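Local structure of R.MvaI (Kocuria varians, 2OAA) at residues I169-K174 / Y182-A187; S5-L10 / F54-I59. The protein acts as a restriction endonuclease of the PD-(D/E)XK clan, binding DNA and calcium and probably cutting the double-stranded sequence CCWGG. One frame throughout, in Å; residues are numbered along the deposited sequence.

Interaction 1 of 2, residues I169-K174 / Y182-A187; sequences ISAESK and YKYNSA
Strand residues I169-K174 and Y182-A187 pair as the two arms of an antiparallel beta hairpin interrupted by a classic beta bulge, in which N185 and S186 both stand opposite S170. The backbone bonds trace the irregularity. S170 O takes the N-H of N185 at 2.8 Å in a nearly straight bond (167°), whereas S170 N reaches S186 O at the more bent angle of 141°. Beyond the bulge, regular pairing resumes: E172 and K183 exchange two backbone bonds, E172 N to K183 O at 2.8 Å and K183 N to E172 O at 2.9 Å.

Apolar contacts occupy the face carrying I169, A171, S173, Y182, Y184 and A187. The methyl of A171 meets CD1 of the Y184 ring at 3.7 Å, and I169 lies obliquely against the same tyrosine, CG2 to CB. Helix 33-41 packs on this face; its F38 meets the Y184 ring edge to face, and the Y184 hydroxyl hydrogen-bonds to I34 O.

Polar groups gather on the other face. E172 CG sits between its own backbone N and carbonyl carbon (chi1 56°), and the extended chain beyond it runs alongside K183, whose tail bends at its last two torsions. The two form a salt bridge, E172 OE2 3.2 Å from K183 NZ, although the hydrogen bond within it is weak. A second donor, N185 ND2, reaches E172 OE2 at 3.0 Å on its anti side, the carboxylate and amide planes steeply inclined. The triangle is closed by K183 NZ, which donates to N185 OD1 at 2.8 Å.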
loop_
_atom_site.group_PDB
_atom_site.type_symbol
_atom_site.label_atom_id
_atom_site.label_comp_id
_atom_site.label_asym_id
_atom_site.label_seq_id
_atom_site.Cartn_x
_atom_site.Cartn_y
_atom_site.Cartn_z
ATOM N N ILE E 169 -0.694 -4.234 13.106
ATOM C CA ILE E 169 -1.517 -5.119 13.911
ATOM C C ILE E 169 -1.800 -6.394 13.142
ATOM O O ILE E 169 -2.462 -6.375 12.105
ATOM C CB ILE E 169 -2.812 -4.409 14.368
ATOM C CG1 ILE E 169 -2.409 -3.200 15.231
ATOM C CG2 ILE E 169 -3.693 -5.368 15.192
ATOM C CD1 ILE E 169 -3.218 -1.997 15.010
ATOM N N SER E 170 -1.259 -7.505 13.637
ATOM C CA SER E 170 -1.442 -8.793 12.982
ATOM C C SER E 170 -2.770 -9.399 13.399
ATOM O O SER E 170 -3.155 -9.329 14.575
ATOM C CB SER E 170 -0.286 -9.737 13.295
ATOM O OG SER E 170 0.893 -9.302 12.628
ATOM N N ALA E 171 -3.468 -9.980 12.426
ATOM C CA ALA E 171 -4.850 -10.399 12.614
ATOM C C ALA E 171 -5.129 -11.718 11.926
ATOM O O ALA E 171 -4.331 -12.217 11.123
ATOM C CB ALA E 171 -5.787 -9.326 12.066
ATOM N N GLU E 172 -6.295 -12.270 12.238
ATOM C CA GLU E 172 -6.800 -13.432 11.523
ATOM C C GLU E 172 -8.246 -13.187 11.165
ATOM O O GLU E 172 -8.867 -12.254 11.687
ATOM C CB GLU E 172 -6.647 -14.706 12.342
ATOM C CG GLU E 172 -7.281 -14.658 13.700
ATOM C CD GLU E 172 -6.986 -15.908 14.492
ATOM O OE1 GLU E 172 -7.474 -16.985 14.091
ATOM O OE2 GLU E 172 -6.275 -15.810 15.507
ATOM N N SER E 173 -8.764 -13.996 10.251
ATOM C CA SER E 173 -10.157 -13.901 9.829
ATOM C C SER E 173 -10.799 -15.271 9.812
ATOM O O SER E 173 -10.114 -16.298 9.775
ATOM C CB SER E 173 -10.273 -13.288 8.434
ATOM O OG SER E 173 -9.917 -14.242 7.437
ATOM N N LYS E 174 -12.127 -15.263 9.823
ATOM C CA LYS E 174 -12.901 -16.474 9.578
ATOM C C LYS E 174 -14.246 -16.116 8.987
ATOM O O LYS E 174 -14.717 -14.984 9.107
ATOM C CB LYS E 174 -13.102 -17.295 10.858
ATOM C CG LYS E 174 -14.060 -16.678 11.869
ATOM C CD LYS E 174 -14.263 -17.607 13.053
ATOM C CE LYS E 174 -15.117 -16.952 14.114
ATOM N NZ LYS E 174 -15.167 -17.781 15.358
ATOM N N TYR E 182 -13.099 -10.708 12.055
ATOM C CA TYR E 182 -11.674 -10.476 12.266
ATOM C C TYR E 182 -11.320 -10.531 13.737
ATOM O O TYR E 182 -12.107 -10.119 14.588
ATOM C CB TYR E 182 -11.255 -9.119 11.710
ATOM C CG TYR E 182 -11.496 -8.985 10.231
ATOM C CD1 TYR E 182 -10.657 -9.624 9.311
ATOM C CD2 TYR E 182 -12.572 -8.244 9.744
ATOM C CE1 TYR E 182 -10.878 -9.518 7.919
ATOM C CE2 TYR E 182 -12.797 -8.127 8.381
ATOM C CZ TYR E 182 -11.952 -8.764 7.469
ATOM O OH TYR E 182 -12.176 -8.642 6.108
ATOM N N LYS E 183 -10.122 -11.026 14.017
ATOM C CA LYS E 183 -9.587 -11.035 15.371
ATOM C C LYS E 183 -8.179 -10.481 15.310
ATOM O O LYS E 183 -7.369 -10.937 14.498
ATOM C CB LYS E 183 -9.573 -12.459 15.933
ATOM C CG LYS E 183 -9.095 -12.540 17.371
ATOM C CD LYS E 183 -9.577 -13.827 18.043
ATOM C CE LYS E 183 -8.717 -15.008 17.685
ATOM N NZ LYS E 183 -7.378 -14.925 18.350
ATOM N N TYR E 184 -7.909 -9.495 16.160
ATOM C CA TYR E 184 -6.634 -8.790 16.162
ATOM C C TYR E 184 -5.804 -9.340 17.301
ATOM O O TYR E 184 -6.263 -9.375 18.446
ATOM C CB TYR E 184 -6.869 -7.277 16.266
ATOM C CG TYR E 184 -7.802 -6.799 15.160
ATOM C CD1 TYR E 184 -7.306 -6.452 13.902
ATOM C CD2 TYR E 184 -9.177 -6.755 15.349
ATOM C CE1 TYR E 184 -8.166 -6.066 12.878
ATOM C CE2 TYR E 184 -10.034 -6.357 14.344
ATOM C CZ TYR E 184 -9.525 -6.008 13.116
ATOM O OH TYR E 184 -10.402 -5.631 12.134
ATOM N N ASN E 185 -4.600 -9.803 16.977
ATOM C CA ASN E 185 -3.831 -10.630 17.916
ATOM C C ASN E 185 -2.631 -9.997 18.582
ATOM O O ASN E 185 -2.327 -10.311 19.729
ATOM C CB ASN E 185 -3.385 -11.915 17.221
ATOM C CG ASN E 185 -4.558 -12.813 16.847
ATOM O OD1 ASN E 185 -5.516 -12.964 17.612
ATOM N ND2 ASN E 185 -4.479 -13.419 15.667
ATOM N N SER E 186 -1.921 -9.148 17.848
ATOM C CA SER E 186 -0.659 -8.611 18.351
ATOM C C SER E 186 -0.294 -7.372 17.556
ATOM O O SER E 186 -0.905 -7.088 16.525
ATOM C CB SER E 186 0.447 -9.667 18.223
ATOM O OG SER E 186 0.624 -10.059 16.868
ATOM N N ALA E 187 0.720 -6.650 18.021
ATOM C CA ALA E 187 1.183 -5.457 17.318
ATOM C C ALA E 187 2.679 -5.280 17.455
ATOM O O ALA E 187 3.247 -5.481 18.526
ATOM C CB ALA E 187 0.468 -4.221 17.815
#

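Interaction 2 of 2, residues S5-L10 / F54-I59; sequences SEYLNL and FHDIEI. With CA (calcium ion), chain I.
The hydroxyl of S5 meets the carboxylate of D56 in the compact heart of this contact: S5 OG donates to the syn lone pair of D56 OD1 over only 2.5 Å. A chi1 of 173° swings OG away from the S5 backbone N, where it also accepts from Y7 N at 2.9 Å, an ST turn just ahead of helix 8-19. The terminal methyl of I57, CD1, packs against the same hydroxyl oxygen. Toward the exposed side, the rings of Y7 and H55 lie in an offset stack, their planes 1° apart and centroids 3.7 Å apart, while D56 OD1 approaches the tyrosine edge. With an alanine in place of Y7, the H55 imidazole would lose its stacking partner and is likely to turn more freely.

The outer side is looser. L10 CB only grazes F54 CZ at 4.0 Å, and a water links E6 N to D56 OD2. Past the F54-I57 type II' turn, strand 57-63 delivers E58 OE2 (2.4 Å) and I59 O (2.3 Å) to a calcium ion, completed by two waters, D53 and a DNA phosphate. K60 hydrogen-bonds to E58 OE2, and D53 with E58-I59-K60 is consistent with the PD-(D/E)XK active-site motif.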
loop_
_atom_site.group_PDB
_atom_site.type_symbol
_atom_site.label_atom_id
_atom_site.label_comp_id
_atom_site.label_asym_id
_atom_site.label_seq_id
_atom_site.Cartn_x
_atom_site.Cartn_y
_atom_site.Cartn_z
ATOM N N SER E 5 7.215 8.509 20.214
ATOM C CA SER E 5 5.956 9.208 20.369
ATOM C C SER E 5 5.561 9.360 21.828
ATOM O O SER E 5 5.709 8.429 22.626
ATOM C CB SER E 5 4.852 8.447 19.648
ATOM O OG SER E 5 3.597 9.040 19.927
ATOM N N GLU E 6 5.019 10.526 22.155
ATOM C CA GLU E 6 4.473 10.783 23.480
ATOM C C GLU E 6 3.208 9.968 23.727
ATOM O O GLU E 6 2.725 9.888 24.859
ATOM C CB GLU E 6 4.154 12.281 23.651
ATOM C CG GLU E 6 5.372 13.223 23.564
ATOM C CD GLU E 6 6.426 12.951 24.634
ATOM O OE1 GLU E 6 6.051 12.578 25.766
ATOM O OE2 GLU E 6 7.634 13.114 24.342
ATOM N N TYR E 7 2.674 9.365 22.665
ATOM C CA TYR E 7 1.368 8.715 22.714
ATOM C C TYR E 7 1.442 7.197 22.622
ATOM O O TYR E 7 0.424 6.543 22.435
ATOM C CB TYR E 7 0.496 9.254 21.582
ATOM C CG TYR E 7 0.348 10.756 21.616
ATOM C CD1 TYR E 7 -0.623 11.359 22.425
ATOM C CD2 TYR E 7 1.173 11.578 20.834
ATOM C CE1 TYR E 7 -0.766 12.739 22.452
ATOM C CE2 TYR E 7 1.032 12.954 20.863
ATOM C CZ TYR E 7 0.066 13.522 21.663
ATOM O OH TYR E 7 -0.092 14.893 21.691
ATOM N N LEU E 8 2.637 6.634 22.751
ATOM C CA LEU E 8 2.779 5.193 22.610
ATOM C C LEU E 8 1.979 4.434 23.674
ATOM O O LEU E 8 1.342 3.437 23.362
ATOM C CB LEU E 8 4.257 4.776 22.602
ATOM C CG LEU E 8 4.524 3.271 22.402
ATOM C CD1 LEU E 8 3.930 2.737 21.107
ATOM C CD2 LEU E 8 6.021 2.952 22.504
ATOM N N ASN E 9 1.988 4.911 24.915
ATOM C CA ASN E 9 1.206 4.243 25.961
ATOM C C ASN E 9 -0.290 4.212 25.644
ATOM O O ASN E 9 -0.942 3.180 25.786
ATOM C CB ASN E 9 1.437 4.895 27.329
ATOM C CG ASN E 9 0.563 4.288 28.410
ATOM O OD1 ASN E 9 0.735 3.123 28.776
ATOM N ND2 ASN E 9 -0.395 5.071 28.918
ATOM N N LEU E 10 -0.828 5.353 25.218
ATOM C CA LEU E 10 -2.228 5.425 24.810
ATOM C C LEU E 10 -2.533 4.502 23.642
ATOM O O LEU E 10 -3.605 3.891 23.585
ATOM C CB LEU E 10 -2.611 6.858 24.449
ATOM C CG LEU E 10 -2.882 7.804 25.615
ATOM C CD1 LEU E 10 -2.976 9.231 25.095
ATOM C CD2 LEU E 10 -4.156 7.411 26.354
ATOM N N PHE E 54 -3.301 7.908 14.613
ATOM C CA PHE E 54 -3.456 8.037 16.053
ATOM C C PHE E 54 -2.365 8.974 16.536
ATOM O O PHE E 54 -1.226 8.553 16.773
ATOM C CB PHE E 54 -3.308 6.656 16.684
ATOM C CG PHE E 54 -3.640 6.601 18.144
ATOM C CD1 PHE E 54 -4.907 6.216 18.557
ATOM C CD2 PHE E 54 -2.672 6.887 19.111
ATOM C CE1 PHE E 54 -5.218 6.135 19.909
ATOM C CE2 PHE E 54 -2.977 6.820 20.461
ATOM C CZ PHE E 54 -4.259 6.438 20.859
ATOM N N HIS E 55 -2.723 10.247 16.701
ATOM C CA HIS E 55 -1.746 11.307 16.950
ATOM C C HIS E 55 -0.630 11.228 15.907
ATOM O O HIS E 55 -0.903 11.443 14.727
ATOM C CB HIS E 55 -1.243 11.267 18.391
ATOM C CG HIS E 55 -2.313 11.564 19.385
ATOM N ND1 HIS E 55 -2.727 12.847 19.667
ATOM C CD2 HIS E 55 -3.078 10.743 20.140
ATOM C CE1 HIS E 55 -3.692 12.805 20.571
ATOM N NE2 HIS E 55 -3.928 11.539 20.870
ATOM N N ASP E 56 0.596 10.898 16.307
ATOM C CA ASP E 56 1.705 10.834 15.340
ATOM C C ASP E 56 2.033 9.427 14.856
ATOM O O ASP E 56 3.035 9.226 14.167
ATOM C CB ASP E 56 2.967 11.509 15.902
ATOM C CG ASP E 56 3.380 10.978 17.266
ATOM O OD1 ASP E 56 2.680 10.117 17.835
ATOM O OD2 ASP E 56 4.439 11.449 17.769
ATOM N N ILE E 57 1.179 8.465 15.209
ATOM C CA ILE E 57 1.430 7.055 14.905
ATOM C C ILE E 57 0.490 6.534 13.819
ATOM O O ILE E 57 -0.722 6.731 13.892
ATOM C CB ILE E 57 1.296 6.176 16.176
ATOM C CG1 ILE E 57 2.253 6.678 17.266
ATOM C CG2 ILE E 57 1.555 4.702 15.848
ATOM C CD1 ILE E 57 1.824 6.289 18.677
ATOM N N GLU E 58 1.065 5.863 12.818
ATOM C CA GLU E 58 0.307 5.209 11.772
ATOM C C GLU E 58 -0.079 3.807 12.244
ATOM O O GLU E 58 0.726 3.113 12.851
ATOM C CB GLU E 58 1.185 5.116 10.514
ATOM C CG GLU E 58 0.635 4.251 9.406
ATOM C CD GLU E 58 -0.576 4.837 8.716
ATOM O OE1 GLU E 58 -0.851 6.053 8.889
ATOM O OE2 GLU E 58 -1.243 4.071 7.972
ATOM N N ILE E 59 -1.307 3.399 11.955
ATOM C CA ILE E 59 -1.784 2.065 12.301
ATOM C C ILE E 59 -2.082 1.300 11.014
ATOM O O ILE E 59 -2.656 1.844 10.078
ATOM C CB ILE E 59 -3.051 2.151 13.154
ATOM C CG1 ILE E 59 -2.722 2.785 14.505
ATOM C CG2 ILE E 59 -3.651 0.756 13.321
ATOM C CD1 ILE E 59 -3.940 3.071 15.358
HETATM CA CA CA I . -3.483 3.423 8.663
HETATM O O HOH W 1 4.767 12.594 20.219
HETATM O O HOH W 2 -3.278 1.893 6.888
HETATM O O HOH W 3 -5.602 2.776 9.475
#

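Overall arrangement
Interactions 1 and 2 show how one sheet can serve both as framework and as carrier of a metal site. Strand 57-63, which carries the second half of 54-59, runs parallel to strand 165-176, one arm of the hairpin, and the two contacts touch where I169 CD1 packs on I59 CG2 at 3.3 Å. Each is only partly buried, but in a different manner. Interaction 1 is continuous strand pairing, with a buried apolar face and a more exposed charged one. Interaction 2 joins an N-terminal turn and helix start to a turn and the strand that follows it through side chains, its buried serine and isoleucine giving way to an exposed rim, and lies nearer the bound DNA.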